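Local coordinates for lysine cyclodeaminase (Streptomyces pristinaespiralis, PDB 5YU3), which catalyses the NAD-dependent cyclisation and deamination of L-lysine to L-pipecolic acid, and also recognises L-ornithine and L-2,4-diaminobutyric acid, at residues Asp236-Thr241 against Leu262-Cys267; Thr254-Glu259 against Phe299-Phe304. All blocks are in the same frame, centred on the assembly; numbering follows the deposited sequence.

Contact 1. Residues Asp236-Thr241 against Leu262-Cys267. With NAD (nicotinamide-adenine-dinucleotide), chain F.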
loop_
_atom_site.group_PDB
_atom_site.type_symbol
_atom_site.label_atom_id
_atom_site.label_comp_id
_atom_site.label_asym_id
_atom_site.label_seq_id
_atom_site.Cartn_x
_atom_site.Cartn_y
_atom_site.Cartn_z
ATOM N N ASP A 236 -7.122 15.834 3.309
ATOM C CA ASP A 236 -6.966 15.039 2.097
ATOM C C ASP A 236 -5.803 15.545 1.250
ATOM O O ASP A 236 -4.704 14.980 1.304
ATOM C CB ASP A 236 -8.280 15.010 1.304
ATOM C CG ASP A 236 -8.935 16.389 1.167
ATOM O OD1 ASP A 236 -10.045 16.578 1.719
ATOM O OD2 ASP A 236 -8.368 17.264 0.476
ATOM N N LEU A 237 -6.031 16.595 0.469
ATOM C CA LEU A 237 -5.012 17.127 -0.422
ATOM C C LEU A 237 -4.160 18.171 0.284
ATOM O O LEU A 237 -4.629 18.904 1.159
ATOM C CB LEU A 237 -5.656 17.750 -1.661
ATOM C CG LEU A 237 -6.510 16.816 -2.518
ATOM C CD1 LEU A 237 -7.403 17.612 -3.461
ATOM C CD2 LEU A 237 -5.620 15.863 -3.310
ATOM N N VAL A 238 -2.884 18.230 -0.101
ATOM C CA VAL A 238 -2.055 19.344 0.329
ATOM C C VAL A 238 -2.712 20.634 -0.138
ATOM O O VAL A 238 -3.172 20.733 -1.282
ATOM C CB VAL A 238 -0.626 19.193 -0.216
ATOM C CG1 VAL A 238 0.159 20.483 -0.025
ATOM C CG2 VAL A 238 0.074 18.030 0.470
ATOM N N GLY A 239 -2.797 21.618 0.763
ATOM C CA GLY A 239 -3.424 22.891 0.471
ATOM C C GLY A 239 -4.875 22.990 0.908
ATOM O O GLY A 239 -5.471 24.068 0.790
ATOM N N LYS A 240 -5.457 21.897 1.387
ATOM C CA LYS A 240 -6.809 21.898 1.931
ATOM C C LYS A 240 -6.720 22.180 3.421
ATOM O O LYS A 240 -6.028 21.462 4.149
ATOM C CB LYS A 240 -7.505 20.557 1.683
ATOM C CG LYS A 240 -8.917 20.462 2.279
ATOM C CD LYS A 240 -9.006 19.413 3.385
ATOM C CE LYS A 240 -10.463 19.212 3.844
ATOM N NZ LYS A 240 -11.339 18.716 2.727
ATOM N N THR A 241 -7.391 23.243 3.864
ATOM C CA THR A 241 -7.522 23.554 5.277
ATOM C C THR A 241 -8.962 23.957 5.552
ATOM O O THR A 241 -9.729 24.273 4.634
ATOM C CB THR A 241 -6.587 24.694 5.706
ATOM O OG1 THR A 241 -6.861 25.844 4.896
ATOM C CG2 THR A 241 -5.114 24.294 5.550
ATOM N N LEU A 262 1.737 18.821 9.650
ATOM C CA LEU A 262 2.413 19.951 9.024
ATOM C C LEU A 262 2.276 19.901 7.511
ATOM O O LEU A 262 2.322 20.946 6.848
ATOM C CB LEU A 262 3.886 19.966 9.439
ATOM C CG LEU A 262 4.126 20.508 10.852
ATOM C CD1 LEU A 262 5.505 20.120 11.359
ATOM C CD2 LEU A 262 3.965 22.037 10.856
ATOM N N ARG A 263 2.095 18.700 6.952
ATOM C CA ARG A 263 1.956 18.508 5.512
ATOM C C ARG A 263 0.509 18.576 5.040
ATOM O O ARG A 263 0.241 19.157 3.981
ATOM C CB ARG A 263 2.568 17.158 5.101
ATOM C CG ARG A 263 2.659 16.930 3.585
ATOM C CD ARG A 263 3.362 15.614 3.253
ATOM N NE ARG A 263 2.500 14.457 3.506
ATOM C CZ ARG A 263 2.840 13.194 3.255
ATOM N NH1 ARG A 263 4.037 12.914 2.746
ATOM N NH2 ARG A 263 1.981 12.208 3.509
ATOM N N GLU A 264 -0.435 17.981 5.794
ATOM C CA GLU A 264 -1.804 17.792 5.319
ATOM C C GLU A 264 -2.891 18.251 6.281
ATOM O O GLU A 264 -4.073 18.181 5.919
ATOM C CB GLU A 264 -2.067 16.311 4.996
ATOM C CG GLU A 264 -1.283 15.769 3.824
ATOM C CD GLU A 264 -1.090 14.263 3.922
ATOM O OE1 GLU A 264 -2.023 13.563 4.383
ATOM O OE2 GLU A 264 -0.012 13.777 3.535
ATOM N N GLY A 265 -2.544 18.686 7.494
ATOM C CA GLY A 265 -3.517 19.141 8.463
ATOM C C GLY A 265 -3.618 20.659 8.512
ATOM O O GLY A 265 -3.077 21.376 7.669
ATOM N N GLU A 266 -4.333 21.150 9.536
ATOM C CA GLU A 266 -4.374 22.592 9.777
ATOM C C GLU A 266 -2.979 23.142 10.027
ATOM O O GLU A 266 -2.723 24.328 9.777
ATOM C CB GLU A 266 -5.265 22.922 10.977
ATOM C CG GLU A 266 -6.746 22.659 10.774
ATOM C CD GLU A 266 -7.293 23.393 9.574
ATOM O OE1 GLU A 266 -6.967 24.580 9.414
ATOM O OE2 GLU A 266 -8.026 22.779 8.770
ATOM N N CYS A 267 -2.066 22.302 10.524
ATOM C CA CYS A 267 -0.715 22.765 10.825
ATOM C C CYS A 267 0.061 23.157 9.575
ATOM O O CYS A 267 1.145 23.748 9.695
ATOM C CB CYS A 267 0.027 21.688 11.624
ATOM S SG CYS A 267 -0.546 21.584 13.341
HETATM P PA NAD F . -18.460 13.328 2.963
HETATM O O1A NAD F . -18.394 13.591 1.491
HETATM O O2A NAD F . -19.355 12.226 3.494
HETATM O O5B NAD F . -18.956 14.675 3.690
HETATM C C5B NAD F . -18.255 15.906 3.472
HETATM C C4B NAD F . -19.293 17.014 3.575
HETATM O O4B NAD F . -18.633 18.282 3.541
HETATM C C3B NAD F . -20.253 17.005 2.381
HETATM O O3B NAD F . -21.613 16.840 2.841
HETATM C C2B NAD F . -20.048 18.366 1.736
HETATM O O2B NAD F . -21.239 18.945 1.211
HETATM C C1B NAD F . -19.528 19.182 2.898
HETATM N N9A NAD F . -18.788 20.417 2.563
HETATM C C8A NAD F . -17.948 20.643 1.527
HETATM N N7A NAD F . -17.447 21.918 1.592
HETATM C C5A NAD F . -17.980 22.500 2.692
HETATM C C6A NAD F . -17.902 23.811 3.363
HETATM N N6A NAD F . -17.118 24.799 2.870
HETATM N N1A NAD F . -18.616 23.979 4.499
HETATM C C2A NAD F . -19.405 23.025 5.027
HETATM N N3A NAD F . -19.539 21.813 4.464
HETATM C C4A NAD F . -18.859 21.505 3.324
HETATM O O3 NAD F . -16.936 13.067 3.466
HETATM P PN NAD F . -16.463 12.558 4.907
HETATM O O1N NAD F . -17.394 13.131 5.950
HETATM O O2N NAD F . -16.240 11.063 4.822
HETATM O O5D NAD F . -15.003 13.229 5.038
HETATM C C5D NAD F . -14.875 14.624 5.318
HETATM C C4D NAD F . -13.393 14.961 5.478
HETATM O O4D NAD F . -12.827 14.180 6.531
HETATM C C3D NAD F . -12.593 14.621 4.232
HETATM O O3D NAD F . -11.567 15.623 4.055
HETATM C C2D NAD F . -11.921 13.316 4.597
HETATM O O2D NAD F . -10.757 13.041 3.806
HETATM C C1D NAD F . -11.619 13.582 6.057
HETATM N N1N NAD F . -11.313 12.400 6.854
HETATM C C2N NAD F . -10.441 12.538 7.861
HETATM C C3N NAD F . -10.096 11.458 8.662
HETATM C C7N NAD F . -9.133 11.670 9.782
HETATM O O7N NAD F . -8.638 10.717 10.350
HETATM N N7N NAD F . -8.871 12.931 10.166
HETATM C C4N NAD F . -10.695 10.214 8.443
HETATM C C5N NAD F . -11.621 10.112 7.407
HETATM C C6N NAD F . -11.927 11.226 6.622
HETATM O O HOH W 1 -5.457 18.014 3.634
#

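Contact 2. Residues Thr254-Glu259 against Phe299-Phe304. With NA (sodium ion), chain E; NAD (nicotinamide-adenine-dinucleotide), chain F; PRO (proline), chain G.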
loop_
_atom_site.group_PDB
_atom_site.type_symbol
_atom_site.label_atom_id
_atom_site.label_comp_id
_atom_site.label_asym_id
_atom_site.label_seq_id
_atom_site.Cartn_x
_atom_site.Cartn_y
_atom_site.Cartn_z
ATOM N N THR A 254 -2.844 20.655 19.221
ATOM C CA THR A 254 -2.235 19.332 19.335
ATOM C C THR A 254 -2.557 18.539 18.074
ATOM O O THR A 254 -3.715 18.490 17.647
ATOM C CB THR A 254 -2.719 18.582 20.583
ATOM O OG1 THR A 254 -2.070 17.301 20.657
ATOM C CG2 THR A 254 -4.240 18.378 20.578
ATOM N N ALA A 255 -1.534 17.958 17.454
ATOM C CA ALA A 255 -1.722 17.148 16.257
ATOM C C ALA A 255 -1.680 15.671 16.618
ATOM O O ALA A 255 -1.000 15.270 17.565
ATOM C CB ALA A 255 -0.639 17.440 15.216
ATOM N N ASP A 256 -2.407 14.854 15.848
ATOM C CA ASP A 256 -2.283 13.416 16.064
ATOM C C ASP A 256 -0.924 12.914 15.596
ATOM O O ASP A 256 -0.352 12.001 16.203
ATOM C CB ASP A 256 -3.437 12.645 15.393
ATOM C CG ASP A 256 -3.576 12.874 13.881
ATOM O OD1 ASP A 256 -2.838 13.662 13.226
ATOM O OD2 ASP A 256 -4.507 12.240 13.323
ATOM N N HIS A 257 -0.370 13.547 14.582
ATOM C CA HIS A 257 0.851 13.078 13.927
ATOM C C HIS A 257 1.529 14.341 13.429
ATOM O O HIS A 257 1.157 14.876 12.377
ATOM C CB HIS A 257 0.520 12.120 12.784
ATOM C CG HIS A 257 1.699 11.390 12.219
ATOM N ND1 HIS A 257 2.793 12.036 11.682
ATOM C CD2 HIS A 257 1.936 10.063 12.076
ATOM C CE1 HIS A 257 3.659 11.136 11.242
ATOM N NE2 HIS A 257 3.163 9.931 11.471
ATOM N N PRO A 258 2.475 14.896 14.194
ATOM C CA PRO A 258 3.013 16.225 13.838
ATOM C C PRO A 258 3.511 16.348 12.408
ATOM O O PRO A 258 3.146 17.304 11.705
ATOM C CB PRO A 258 4.129 16.411 14.861
ATOM C CG PRO A 258 3.641 15.498 16.089
ATOM C CD PRO A 258 2.985 14.490 15.556
ATOM N N GLU A 259 4.336 15.404 11.950
ATOM C CA GLU A 259 4.883 15.517 10.603
ATOM C C GLU A 259 3.775 15.475 9.559
ATOM O O GLU A 259 3.778 16.258 8.604
ATOM C CB GLU A 259 5.909 14.414 10.345
ATOM C CG GLU A 259 6.606 14.556 9.002
ATOM C CD GLU A 259 7.784 13.604 8.821
ATOM O OE1 GLU A 259 7.801 12.538 9.463
ATOM O OE2 GLU A 259 8.695 13.928 8.026
ATOM N N PHE A 299 -7.607 20.233 18.007
ATOM C CA PHE A 299 -7.027 18.920 17.727
ATOM C C PHE A 299 -6.955 18.810 16.212
ATOM O O PHE A 299 -7.991 18.764 15.537
ATOM C CB PHE A 299 -7.872 17.798 18.337
ATOM C CG PHE A 299 -7.543 16.404 17.813
ATOM C CD1 PHE A 299 -6.224 15.981 17.673
ATOM C CD2 PHE A 299 -8.565 15.516 17.492
ATOM C CE1 PHE A 299 -5.918 14.694 17.203
ATOM C CE2 PHE A 299 -8.280 14.223 17.035
ATOM C CZ PHE A 299 -6.945 13.809 16.882
ATOM N N ASP A 300 -5.732 18.822 15.684
ATOM C CA ASP A 300 -5.484 18.712 14.249
ATOM C C ASP A 300 -5.404 17.233 13.894
ATOM O O ASP A 300 -4.379 16.585 14.117
ATOM C CB ASP A 300 -4.198 19.441 13.872
ATOM C CG ASP A 300 -4.052 19.619 12.376
ATOM O OD1 ASP A 300 -5.040 19.381 11.644
ATOM O OD2 ASP A 300 -2.954 20.030 11.927
ATOM N N SER A 301 -6.498 16.702 13.341
ATOM C CA SER A 301 -6.648 15.279 13.062
ATOM C C SER A 301 -6.386 15.029 11.582
ATOM O O SER A 301 -7.005 15.664 10.715
ATOM C CB SER A 301 -8.051 14.797 13.451
ATOM O OG SER A 301 -8.211 13.402 13.214
ATOM N N THR A 302 -5.454 14.122 11.295
ATOM C CA THR A 302 -5.195 13.676 9.936
ATOM C C THR A 302 -5.425 12.189 9.747
ATOM O O THR A 302 -5.606 11.755 8.601
ATOM C CB THR A 302 -3.750 14.002 9.515
ATOM O OG1 THR A 302 -2.832 13.287 10.357
ATOM C CG2 THR A 302 -3.496 15.504 9.633
ATOM N N GLY A 303 -5.448 11.414 10.833
ATOM C CA GLY A 303 -5.590 9.968 10.770
ATOM C C GLY A 303 -4.242 9.315 10.546
ATOM O O GLY A 303 -3.447 9.801 9.737
ATOM N N PHE A 304 -3.944 8.241 11.266
ATOM C CA PHE A 304 -2.720 7.526 10.961
ATOM C C PHE A 304 -2.940 6.040 11.209
ATOM O O PHE A 304 -3.859 5.629 11.930
ATOM C CB PHE A 304 -1.494 8.102 11.723
ATOM C CG PHE A 304 -1.560 8.013 13.226
ATOM C CD1 PHE A 304 -2.397 8.853 13.965
ATOM C CD2 PHE A 304 -0.724 7.141 13.912
ATOM C CE1 PHE A 304 -2.429 8.787 15.350
ATOM C CE2 PHE A 304 -0.749 7.068 15.305
ATOM C CZ PHE A 304 -1.603 7.897 16.024
HETATM NA NA NA E . -7.024 18.272 9.997
HETATM P PA NAD F . -18.460 13.328 2.963
HETATM O O1A NAD F . -18.394 13.591 1.491
HETATM O O2A NAD F . -19.355 12.226 3.494
HETATM O O5B NAD F . -18.956 14.675 3.690
HETATM C C5B NAD F . -18.255 15.906 3.472
HETATM C C4B NAD F . -19.293 17.014 3.575
HETATM O O4B NAD F . -18.633 18.282 3.541
HETATM C C3B NAD F . -20.253 17.005 2.381
HETATM O O3B NAD F . -21.613 16.840 2.841
HETATM C C2B NAD F . -20.048 18.366 1.736
HETATM O O2B NAD F . -21.239 18.945 1.211
HETATM C C1B NAD F . -19.528 19.182 2.898
HETATM N N9A NAD F . -18.788 20.417 2.563
HETATM C C8A NAD F . -17.948 20.643 1.527
HETATM N N7A NAD F . -17.447 21.918 1.592
HETATM C C5A NAD F . -17.980 22.500 2.692
HETATM C C6A NAD F . -17.902 23.811 3.363
HETATM N N6A NAD F . -17.118 24.799 2.870
HETATM N N1A NAD F . -18.616 23.979 4.499
HETATM C C2A NAD F . -19.405 23.025 5.027
HETATM N N3A NAD F . -19.539 21.813 4.464
HETATM C C4A NAD F . -18.859 21.505 3.324
HETATM O O3 NAD F . -16.936 13.067 3.466
HETATM P PN NAD F . -16.463 12.558 4.907
HETATM O O1N NAD F . -17.394 13.131 5.950
HETATM O O2N NAD F . -16.240 11.063 4.822
HETATM O O5D NAD F . -15.003 13.229 5.038
HETATM C C5D NAD F . -14.875 14.624 5.318
HETATM C C4D NAD F . -13.393 14.961 5.478
HETATM O O4D NAD F . -12.827 14.180 6.531
HETATM C C3D NAD F . -12.593 14.621 4.232
HETATM O O3D NAD F . -11.567 15.623 4.055
HETATM C C2D NAD F . -11.921 13.316 4.597
HETATM O O2D NAD F . -10.757 13.041 3.806
HETATM C C1D NAD F . -11.619 13.582 6.057
HETATM N N1N NAD F . -11.313 12.400 6.854
HETATM C C2N NAD F . -10.441 12.538 7.861
HETATM C C3N NAD F . -10.096 11.458 8.662
HETATM C C7N NAD F . -9.133 11.670 9.782
HETATM O O7N NAD F . -8.638 10.717 10.350
HETATM N N7N NAD F . -8.871 12.931 10.166
HETATM C C4N NAD F . -10.695 10.214 8.443
HETATM C C5N NAD F . -11.621 10.112 7.407
HETATM C C6N NAD F . -11.927 11.226 6.622
HETATM N N PRO G . -7.404 10.643 5.838
HETATM C CA PRO G . -8.284 9.357 5.826
HETATM C C PRO G . -7.706 8.297 6.806
HETATM O O PRO G . -8.142 7.150 6.604
HETATM C CB PRO G . -8.251 8.994 4.600
HETATM C CG PRO G . -8.254 10.395 3.797
HETATM C CD PRO G . -7.970 11.321 4.656
HETATM O OXT PRO G . -6.898 8.562 7.766
#

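Contact 1. Residues Asp236-Thr241 against Leu262-Cys267
Asp236 meets Glu264 by way of a water molecule, which accepts from Asp236 N and donates to Glu264 O (2.7 Å) and to Leu237 O, so three polar backbone atoms are satisfied where the segments come together. The side chain of Asp236 turns the other way: OD1 takes a hydrogen bond from the nicotinamide-ribose hydroxyl O3D of NAD at 2.9 Å. Leu237 begins a type II turn that Lys240 N closes onto Leu237 O. Within it the branched Val238 sets CG2 against the carbonyl oxygen of Arg263, 3.7 Å from Arg263 O, and crosses the aliphatic part of that side chain at about a right angle. Gly239 suits the third turn position, whose positive phi (96°) would press a side chain against the preceding carbonyl. Lys240, its chain bent at chi2 and chi4, brings NZ to the syn side of Asp236 OD1 (2.7 Å), a salt bridge that holds the carboxylate beside the ribose. Thr241 rests CB on the carboxylate of Glu266, 3.7 Å from Glu266 OE1; that carboxylate receives the amides of Glu242 and Leu243. Glu264 in turn pairs with Arg49 of the proline pocket. Altogether this is the carboxyl-terminal side of a Rossmann-type parallel sheet, where the loop following strand 229-232 reaches the dinucleotide and is backed by the end of helix 258-264.

Contact 2. Residues Thr254-Glu259 against Phe299-Phe304
Thr254 and Ala255 run parallel to Phe299 and Asp300 as neighbouring strand ends, the touching parts only 10° apart in direction. Asp300 N donates to Thr254 O (2.8 Å), and Asp256 N, just past its strand, donates to Asp300 O (3.1 Å); both bonds are fairly straight. Thr254 and Phe299 share one face of the sheet, and the small Ala255 lies with Asp300 on the other. The Phe299 ring presents its edge to the backbone of Thr254 and to Asp256, with Phe299 CE1 3.7 Å from Asp256 CB.

Beyond the strands the buried carboxylate of Asp256 grips the loop that follows strand 297-300. With chi1 at 57°, its CG sits between the backbone N and the carbonyl carbon, which points the group at Thr302 and Gly303. Asp256 OD2 uses its syn lone pair for Gly303 N (2.8 Å) and also takes Thr302 N on the syn side, 34° out of the carboxylate plane; Asp256 OD1 accepts from Thr302 OG1 at 2.9 Å. A short, double-ended acceptor such as aspartate fits this cluster of donors. His257 caps helix 258-264 through ND1 on the amide of Gln260, gives NE2 to Ser46 O, and turns a ring edge toward the face of Phe304 in an offset edge-to-face pair.

Asp300 OD1 and Ser301 O bind sodium with the carbonyls of Ala232 and Gly234; Asp300 OD2 also takes the amide of Cys267, and OD1 that of Glu266. Ser301 OG receives NAD N7N (3.2 Å). A side chain at Gly303 would collide with the bound proline carboxylate, and its CA also lies close to the nicotinamide carbonyl O7N. With Gly303 N, Thr302 N and Thr302 OG1 around it, the Asp256 carboxylate is probably ionised, and it helps to hold the loop lining the NAD and proline sites, the latter probably where substrate binds.

Both contacts use helix 258-264: contact 2 includes its capped start, contact 1 its end, and both reach NAD. Contact 2 is wholly buried, at the last two strands of the parallel sheet, and relies on direct backbone and carboxylate bonds. Contact 1 is mostly buried but has Val238 exposed to solvent; it joins a loop to a helix end through one water and van der Waals packing. The two meet at Asp300, whose OD1 and OD2 are probably hydrogen-bonded to Glu266 N and Cys267 N. One carboxylate thus probably ties sodium and the sheet to the 3-10 segment that follows helix 258-264, while Asp236-Thr241 handles the ribose and Phe299-Phe304 the nicotinamide amide.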